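Long-range contact in CalS13 (Micromonospora echinospora, PDB 4ZAS), which is probably a pyridoxal 5'-phosphate-dependent sugar aminotransferase that binds dTDP-4-keto-6-deoxyglucose: residues Leu86-Ala98 against Asp237-Leu249. Sequence-based numbering, arbitrary orientation.
Sequences LHLALSLAARPGA and DDLYDRLRLRRWL
Leu-88 and Leu-243 lie alongside each other, pointing opposite ways, CG to CG at 3.6 Å, where helix 82-94 meets helix 237-247 beside the large mixed sheet of the type I (aspartate aminotransferase-like) PLP-dependent fold. The axes of segments 86-94 and 237-247 come within 10.1 Å and cross at 117°, a spacing that branched leucines fill well. Leu-92 crosses Leu-243 at about a right angle, its CD2 3.4 Å from CD1 of Leu-243, and also rests on the methylene chain of Arg-242, whose charged end pairs with Glu-266.

Beside this apolar core Arg-246 reaches across to the C-terminal end of helix 82-94. With CG anti to the carbonyl carbon (chi1 -63°) and an extended chain beyond, its CB passes Leu-88 CD1 while its guanidinium arrives at the helix end. There the long, flat, multidonor group suits a cluster of oxygens, among them Ser-91 O, a weak acceptor from NH1, and Arg-95 O, which NH2 approaches at a doubtfully short distance. Ser-91 OG itself donates to Leu-88 O, which fixes the hydroxyl's rotation.

Arg-95, the first residue to leave helical geometry, lays its guanidinium flat on that of Arg-246, planes 13° apart; Trp-267 makes a cation-pi contact with Arg-95, and Glu-266, a long, weak ion-pair partner of Arg-246, probably eases the repulsion. Arg-246 NH1 donates to Ser-91 OG at 2.9 Å, nearly in the guanidinium plane.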
ATOM      1  N   LEU A  86      -0.916  10.103   1.808  1.00 37.60           N
ATOM      2  CA  LEU A  86      -1.615  10.795   2.883  1.00 39.46           C
ATOM      3  C   LEU A  86      -1.409  10.076   4.205  1.00 36.52           C
ATOM      4  O   LEU A  86      -1.221  10.721   5.242  1.00 44.42           O
ATOM      5  CB  LEU A  86      -3.116  10.934   2.581  1.00 36.57           C
ATOM      6  CG  LEU A  86      -3.453  11.956   1.491  1.00 42.90           C
ATOM      7  CD1 LEU A  86      -4.790  11.649   0.840  1.00 43.17           C
ATOM      8  CD2 LEU A  86      -3.440  13.365   2.040  1.00 40.00           C
ATOM      9  N   HIS A  87      -1.480   8.747   4.175  1.00 31.29           N
ATOM     10  CA  HIS A  87      -1.276   7.942   5.385  1.00 39.69           C
ATOM     11  C   HIS A  87       0.090   8.286   6.000  1.00 42.45           C
ATOM     12  O   HIS A  87       0.182   8.625   7.177  1.00 47.58           O
ATOM     13  CB  HIS A  87      -1.408   6.454   5.040  1.00 43.29           C
ATOM     14  CG  HIS A  87      -1.571   5.543   6.223  1.00 43.08           C
ATOM     15  ND1 HIS A  87      -0.764   5.602   7.340  1.00 39.04           N
ATOM     16  CD2 HIS A  87      -2.446   4.532   6.447  1.00 45.09           C
ATOM     17  CE1 HIS A  87      -1.137   4.671   8.200  1.00 42.85           C
ATOM     18  NE2 HIS A  87      -2.152   4.006   7.680  1.00 46.73           N
ATOM     19  N   LEU A  88       1.124   8.259   5.166  1.00 34.25           N
ATOM     20  CA  LEU A  88       2.485   8.599   5.544  1.00 33.08           C
ATOM     21  C   LEU A  88       2.631  10.064   6.037  1.00 43.51           C
ATOM     22  O   LEU A  88       3.281  10.337   7.058  1.00 44.81           O
ATOM     23  CB  LEU A  88       3.405   8.359   4.346  1.00 31.12           C
ATOM     24  CG  LEU A  88       4.919   8.511   4.532  1.00 33.95           C
ATOM     25  CD1 LEU A  88       5.424   7.506   5.519  1.00 36.15           C
ATOM     26  CD2 LEU A  88       5.680   8.412   3.194  1.00 28.04           C
ATOM     27  N   ALA A  89       2.032  11.009   5.317  1.00 35.50           N
ATOM     28  CA  ALA A  89       2.164  12.404   5.703  1.00 35.02           C
ATOM     29  C   ALA A  89       1.525  12.670   7.061  1.00 35.47           C
ATOM     30  O   ALA A  89       2.119  13.307   7.924  1.00 37.06           O
ATOM     31  CB  ALA A  89       1.554  13.294   4.641  1.00 34.04           C
ATOM     32  N   LEU A  90       0.328  12.144   7.266  1.00 36.47           N
ATOM     33  CA  LEU A  90      -0.382  12.377   8.511  1.00 37.50           C
ATOM     34  C   LEU A  90       0.304  11.743   9.728  1.00 46.90           C
ATOM     35  O   LEU A  90       0.120  12.205  10.869  1.00 48.31           O
ATOM     36  CB  LEU A  90      -1.811  11.860   8.370  1.00 33.13           C
ATOM     37  CG  LEU A  90      -2.595  12.798   7.455  1.00 34.48           C
ATOM     38  CD1 LEU A  90      -3.919  12.195   7.086  1.00 34.67           C
ATOM     39  CD2 LEU A  90      -2.791  14.148   8.138  1.00 29.13           C
ATOM     40  N   SER A  91       1.132  10.725   9.483  1.00 45.21           N
ATOM     41  CA  SER A  91       1.863  10.075  10.555  1.00 46.48           C
ATOM     42  C   SER A  91       2.839  11.062  11.236  1.00 51.10           C
ATOM     43  O   SER A  91       3.192  10.884  12.401  1.00 50.09           O
ATOM     44  CB  SER A  91       2.627   8.867  10.024  1.00 44.56           C
ATOM     45  OG  SER A  91       3.854   9.261   9.440  1.00 45.02           O
ATOM     46  N   LEU A  92       3.223  12.120  10.521  1.00 48.44           N
ATOM     47  CA  LEU A  92       4.037  13.199  11.076  1.00 44.50           C
ATOM     48  C   LEU A  92       3.301  13.906  12.195  1.00 45.13           C
ATOM     49  O   LEU A  92       3.909  14.369  13.174  1.00 43.18           O
ATOM     50  CB  LEU A  92       4.383  14.214  10.002  1.00 43.40           C
ATOM     51  CG  LEU A  92       5.259  13.711   8.867  1.00 46.99           C
ATOM     52  CD1 LEU A  92       5.329  14.776   7.784  1.00 47.89           C
ATOM     53  CD2 LEU A  92       6.625  13.375   9.389  1.00 42.11           C
ATOM     54  N   ALA A  93       1.990  14.020  12.015  1.00 43.04           N
ATOM     55  CA  ALA A  93       1.136  14.677  12.991  1.00 48.52           C
ATOM     56  C   ALA A  93       0.933  13.780  14.202  1.00 48.67           C
ATOM     57  O   ALA A  93       1.081  14.205  15.347  1.00 48.36           O
ATOM     58  CB  ALA A  93      -0.187  15.033  12.364  1.00 53.66           C
ATOM     59  N   ALA A  94       0.606  12.522  13.927  1.00 51.53           N
ATOM     60  CA  ALA A  94       0.358  11.528  14.962  1.00 44.49           C
ATOM     61  C   ALA A  94       1.624  11.157  15.738  1.00 45.34           C
ATOM     62  O   ALA A  94       1.587  11.011  16.956  1.00 46.14           O
ATOM     63  CB  ALA A  94      -0.252  10.298  14.339  1.00 43.51           C
ATOM     64  N   ARG A  95       2.728  10.980  15.017  1.00 43.09           N
ATOM     65  CA  ARG A  95       4.025  10.614  15.599  1.00 41.78           C
ATOM     66  C   ARG A  95       5.096  11.573  15.106  1.00 46.75           C
ATOM     67  O   ARG A  95       5.717  11.332  14.075  1.00 42.34           O
ATOM     68  CB  ARG A  95       4.440   9.176  15.242  1.00 40.99           C
ATOM     69  CG  ARG A  95       3.573   8.055  15.808  1.00 44.98           C
ATOM     70  CD  ARG A  95       3.551   6.803  14.891  1.00 44.45           C
ATOM     71  NE  ARG A  95       4.874   6.336  14.510  1.00 38.22           N
ATOM     72  CZ  ARG A  95       5.192   5.910  13.295  1.00 48.92           C
ATOM     73  NH1 ARG A  95       4.280   5.873  12.332  1.00 49.66           N
ATOM     74  NH2 ARG A  95       6.425   5.512  13.046  1.00 56.14           N
ATOM     75  N   PRO A  96       5.318  12.666  15.841  1.00 58.30           N
ATOM     76  CA  PRO A  96       6.191  13.773  15.408  1.00 58.86           C
ATOM     77  C   PRO A  96       7.677  13.491  15.027  1.00 58.95           C
ATOM     78  O   PRO A  96       8.079  14.071  14.021  1.00 63.83           O
ATOM     79  CB  PRO A  96       6.129  14.725  16.604  1.00 57.29           C
ATOM     80  CG  PRO A  96       4.783  14.477  17.191  1.00 53.86           C
ATOM     81  CD  PRO A  96       4.585  12.994  17.075  1.00 54.18           C
ATOM     82  N   GLY A  97       8.486  12.689  15.723  1.00 63.85           N
ATOM     83  CA  GLY A  97       8.152  11.865  16.868  1.00 75.20           C
ATOM     84  C   GLY A  97       9.110  10.679  16.869  1.00 85.66           C
ATOM     85  O   GLY A  97       9.630  10.296  15.822  1.00 85.01           O
ATOM     86  N   ALA A  98       9.370  10.116  18.045  1.00 90.37           N
ATOM     87  CA  ALA A  98      10.217   8.931  18.153  1.00 87.02           C
ATOM     88  C   ALA A  98       9.827   8.094  19.369  1.00 83.60           C
ATOM     89  O   ALA A  98       8.739   8.258  19.923  1.00 79.40           O
ATOM     90  CB  ALA A  98      11.680   9.326  18.226  1.00 85.44           C
ATOM     91  N   ASP A 237      14.062  19.719   4.468  1.00 42.15           N
ATOM     92  CA  ASP A 237      14.861  18.510   4.490  1.00 44.20           C
ATOM     93  C   ASP A 237      14.562  17.583   5.684  1.00 48.42           C
ATOM     94  O   ASP A 237      14.696  16.373   5.561  1.00 57.16           O
ATOM     95  CB  ASP A 237      16.349  18.875   4.447  1.00 38.87           C
ATOM     96  CG  ASP A 237      16.755  19.533   3.120  1.00 51.85           C
ATOM     97  OD1 ASP A 237      15.943  19.512   2.166  1.00 59.72           O
ATOM     98  OD2 ASP A 237      17.889  20.051   3.011  1.00 56.80           O
ATOM     99  N   ASP A 238      14.147  18.117   6.828  1.00 48.42           N
ATOM    100  CA  ASP A 238      13.834  17.241   7.961  1.00 48.99           C
ATOM    101  C   ASP A 238      12.650  16.354   7.629  1.00 51.16           C
ATOM    102  O   ASP A 238      12.685  15.142   7.841  1.00 53.00           O
ATOM    103  CB  ASP A 238      13.510  18.026   9.233  1.00 48.82           C
ATOM    104  CG  ASP A 238      14.733  18.628   9.869  1.00 69.13           C
ATOM    105  OD1 ASP A 238      15.856  18.290   9.433  1.00 64.17           O
ATOM    106  OD2 ASP A 238      14.569  19.430  10.819  1.00 83.63           O
ATOM    107  N   LEU A 239      11.599  16.969   7.102  1.00 43.86           N
ATOM    108  CA  LEU A 239      10.414  16.219   6.773  1.00 43.33           C
ATOM    109  C   LEU A 239      10.703  15.233   5.629  1.00 43.69           C
ATOM    110  O   LEU A 239      10.219  14.100   5.649  1.00 44.38           O
ATOM    111  CB  LEU A 239       9.268  17.167   6.413  1.00 43.60           C
ATOM    112  CG  LEU A 239       8.751  18.054   7.548  1.00 40.38           C
ATOM    113  CD1 LEU A 239       7.587  18.885   7.073  1.00 33.82           C
ATOM    114  CD2 LEU A 239       8.333  17.207   8.720  1.00 42.80           C
ATOM    115  N   TYR A 240      11.528  15.645   4.669  1.00 39.17           N
ATOM    116  CA  TYR A 240      11.903  14.777   3.563  1.00 39.85           C
ATOM    117  C   TYR A 240      12.653  13.533   4.056  1.00 48.70           C
ATOM    118  O   TYR A 240      12.338  12.416   3.653  1.00 49.92           O
ATOM    119  CB  TYR A 240      12.770  15.521   2.553  1.00 35.63           C
ATOM    120  CG  TYR A 240      13.315  14.612   1.476  1.00 46.21           C
ATOM    121  CD1 TYR A 240      12.532  14.255   0.385  1.00 46.00           C
ATOM    122  CD2 TYR A 240      14.607  14.088   1.558  1.00 47.69           C
ATOM    123  CE1 TYR A 240      13.022  13.424  -0.606  1.00 45.29           C
ATOM    124  CE2 TYR A 240      15.100  13.251   0.571  1.00 49.16           C
ATOM    125  CZ  TYR A 240      14.300  12.924  -0.510  1.00 49.56           C
ATOM    126  OH  TYR A 240      14.778  12.100  -1.499  1.00 52.94           O
ATOM    127  N   ASP A 241      13.653  13.729   4.911  1.00 47.61           N
ATOM    128  CA  ASP A 241      14.399  12.604   5.468  1.00 41.21           C
ATOM    129  C   ASP A 241      13.448  11.682   6.223  1.00 40.61           C
ATOM    130  O   ASP A 241      13.449  10.468   6.008  1.00 45.41           O
ATOM    131  CB  ASP A 241      15.519  13.079   6.395  1.00 37.23           C
ATOM    132  CG  ASP A 241      16.651  13.775   5.645  1.00 48.55           C
ATOM    133  OD1 ASP A 241      16.758  13.578   4.416  1.00 52.02           O
ATOM    134  OD2 ASP A 241      17.436  14.515   6.284  1.00 56.10           O
ATOM    135  N   ARG A 242      12.607  12.266   7.070  1.00 33.82           N
ATOM    136  CA  ARG A 242      11.714  11.479   7.909  1.00 40.08           C
ATOM    137  C   ARG A 242      10.716  10.619   7.131  1.00 41.92           C
ATOM    138  O   ARG A 242      10.436   9.486   7.512  1.00 44.66           O
ATOM    139  CB  ARG A 242      10.948  12.379   8.876  1.00 30.22           C
ATOM    140  CG  ARG A 242      10.240  11.561   9.940  1.00 51.32           C
ATOM    141  CD  ARG A 242       9.636  12.403  11.039  1.00 61.24           C
ATOM    142  NE  ARG A 242      10.513  13.477  11.500  1.00 68.65           N
ATOM    143  CZ  ARG A 242      11.366  13.365  12.513  1.00 68.45           C
ATOM    144  NH1 ARG A 242      11.463  12.228  13.188  1.00 53.98           N
ATOM    145  NH2 ARG A 242      12.117  14.403  12.856  1.00 80.17           N
ATOM    146  N   LEU A 243      10.171  11.157   6.050  1.00 43.89           N
ATOM    147  CA  LEU A 243       9.160  10.431   5.305  1.00 38.39           C
ATOM    148  C   LEU A 243       9.780   9.341   4.473  1.00 41.83           C
ATOM    149  O   LEU A 243       9.166   8.298   4.260  1.00 46.41           O
ATOM    150  CB  LEU A 243       8.351  11.381   4.429  1.00 41.11           C
ATOM    151  CG  LEU A 243       6.925  11.469   4.952  1.00 44.92           C
ATOM    152  CD1 LEU A 243       6.999  11.836   6.392  1.00 40.55           C
ATOM    153  CD2 LEU A 243       6.073  12.472   4.192  1.00 50.20           C
ATOM    154  N   ARG A 244      10.998   9.587   4.001  1.00 46.42           N
ATOM    155  CA  ARG A 244      11.717   8.606   3.205  1.00 48.82           C
ATOM    156  C   ARG A 244      11.988   7.395   4.114  1.00 52.85           C
ATOM    157  O   ARG A 244      11.863   6.236   3.699  1.00 51.89           O
ATOM    158  CB  ARG A 244      13.020   9.200   2.670  1.00 50.30           C
ATOM    159  CG  ARG A 244      13.430   8.689   1.309  1.00 63.54           C
ATOM    160  CD  ARG A 244      14.598   9.481   0.721  1.00 68.58           C
ATOM    161  NE  ARG A 244      15.843   8.714   0.810  1.00 74.85           N
ATOM    162  CZ  ARG A 244      16.240   7.818  -0.095  1.00 82.91           C
ATOM    163  NH1 ARG A 244      15.504   7.578  -1.171  1.00 83.60           N
ATOM    164  NH2 ARG A 244      17.381   7.162   0.070  1.00 90.79           N
ATOM    165  N   LEU A 245      12.286   7.693   5.379  1.00 44.74           N
ATOM    166  CA  LEU A 245      12.508   6.687   6.394  1.00 40.93           C
ATOM    167  C   LEU A 245      11.272   5.844   6.644  1.00 43.42           C
ATOM    168  O   LEU A 245      11.347   4.611   6.615  1.00 44.92           O
ATOM    169  CB  LEU A 245      12.925   7.341   7.715  1.00 48.56           C
ATOM    170  CG  LEU A 245      14.346   7.175   8.232  1.00 56.74           C
ATOM    171  CD1 LEU A 245      14.464   7.835   9.581  1.00 56.44           C
ATOM    172  CD2 LEU A 245      14.665   5.692   8.344  1.00 59.46           C
ATOM    173  N   ARG A 246      10.150   6.502   6.937  1.00 33.67           N
ATOM    174  CA  ARG A 246       8.936   5.772   7.281  1.00 40.39           C
ATOM    175  C   ARG A 246       8.344   5.084   6.063  1.00 41.32           C
ATOM    176  O   ARG A 246       7.419   4.279   6.184  1.00 39.38           O
ATOM    177  CB  ARG A 246       7.901   6.689   7.912  1.00 40.58           C
ATOM    178  CG  ARG A 246       8.352   7.275   9.197  1.00 43.30           C
ATOM    179  CD  ARG A 246       7.251   8.058   9.859  1.00 37.19           C
ATOM    180  NE  ARG A 246       7.715   8.624  11.123  1.00 42.31           N
ATOM    181  CZ  ARG A 246       6.949   9.327  11.948  1.00 45.65           C
ATOM    182  NH1 ARG A 246       5.685   9.563  11.626  1.00 52.21           N
ATOM    183  NH2 ARG A 246       7.445   9.788  13.087  1.00 48.82           N
ATOM    184  N   ARG A 247       8.850   5.433   4.886  1.00 37.41           N
ATOM    185  CA  ARG A 247       8.368   4.819   3.669  1.00 39.12           C
ATOM    186  C   ARG A 247       8.750   3.347   3.597  1.00 41.00           C
ATOM    187  O   ARG A 247       8.021   2.543   3.014  1.00 39.00           O
ATOM    188  CB  ARG A 247       8.905   5.556   2.450  1.00 41.51           C
ATOM    189  CG  ARG A 247       8.422   4.958   1.165  1.00 43.12           C
ATOM    190  CD  ARG A 247       8.924   5.701  -0.024  1.00 41.89           C
ATOM    191  NE  ARG A 247      10.373   5.798  -0.103  1.00 43.36           N
ATOM    192  CZ  ARG A 247      10.979   6.390  -1.129  1.00 39.70           C
ATOM    193  NH1 ARG A 247      10.232   6.901  -2.108  1.00 35.05           N
ATOM    194  NH2 ARG A 247      12.308   6.468  -1.192  1.00 32.12           N
ATOM    195  N   TRP A 248       9.893   3.006   4.193  1.00 45.07           N
ATOM    196  CA  TRP A 248      10.409   1.642   4.185  1.00 41.74           C
ATOM    197  C   TRP A 248      10.722   1.176   5.616  1.00 45.60           C
ATOM    198  O   TRP A 248      11.877   0.981   5.999  1.00 50.31           O
ATOM    199  CB  TRP A 248      11.643   1.559   3.257  1.00 38.34           C
ATOM    200  CG  TRP A 248      12.312   0.209   3.238  1.00 51.44           C
ATOM    201  CD1 TRP A 248      13.524  -0.127   3.795  1.00 56.80           C
ATOM    202  CD2 TRP A 248      11.777  -0.999   2.699  1.00 51.88           C
ATOM    203  NE1 TRP A 248      13.783  -1.466   3.606  1.00 56.17           N
ATOM    204  CE2 TRP A 248      12.723  -2.025   2.941  1.00 55.85           C
ATOM    205  CE3 TRP A 248      10.592  -1.315   2.034  1.00 53.31           C
ATOM    206  CZ2 TRP A 248      12.519  -3.339   2.533  1.00 66.24           C
ATOM    207  CZ3 TRP A 248      10.394  -2.620   1.618  1.00 65.05           C
ATOM    208  CH2 TRP A 248      11.352  -3.618   1.870  1.00 72.25           C
ATOM    209  N   LEU A 249       9.663   1.006   6.403  1.00 48.96           N
ATOM    210  CA  LEU A 249       9.727   0.372   7.728  1.00 49.18           C
ATOM    211  C   LEU A 249      10.646   1.006   8.770  1.00 50.90           C
ATOM    212  O   LEU A 249      10.878   0.402   9.821  1.00 58.48           O
ATOM    213  CB  LEU A 249      10.114  -1.099   7.585  1.00 41.68           C
ATOM    214  CG  LEU A 249       9.122  -1.860   6.706  1.00 45.83           C
ATOM    215  CD1 LEU A 249       9.819  -2.937   5.939  1.00 37.46           C
ATOM    216  CD2 LEU A 249       7.990  -2.441   7.543  1.00 43.04           C
TER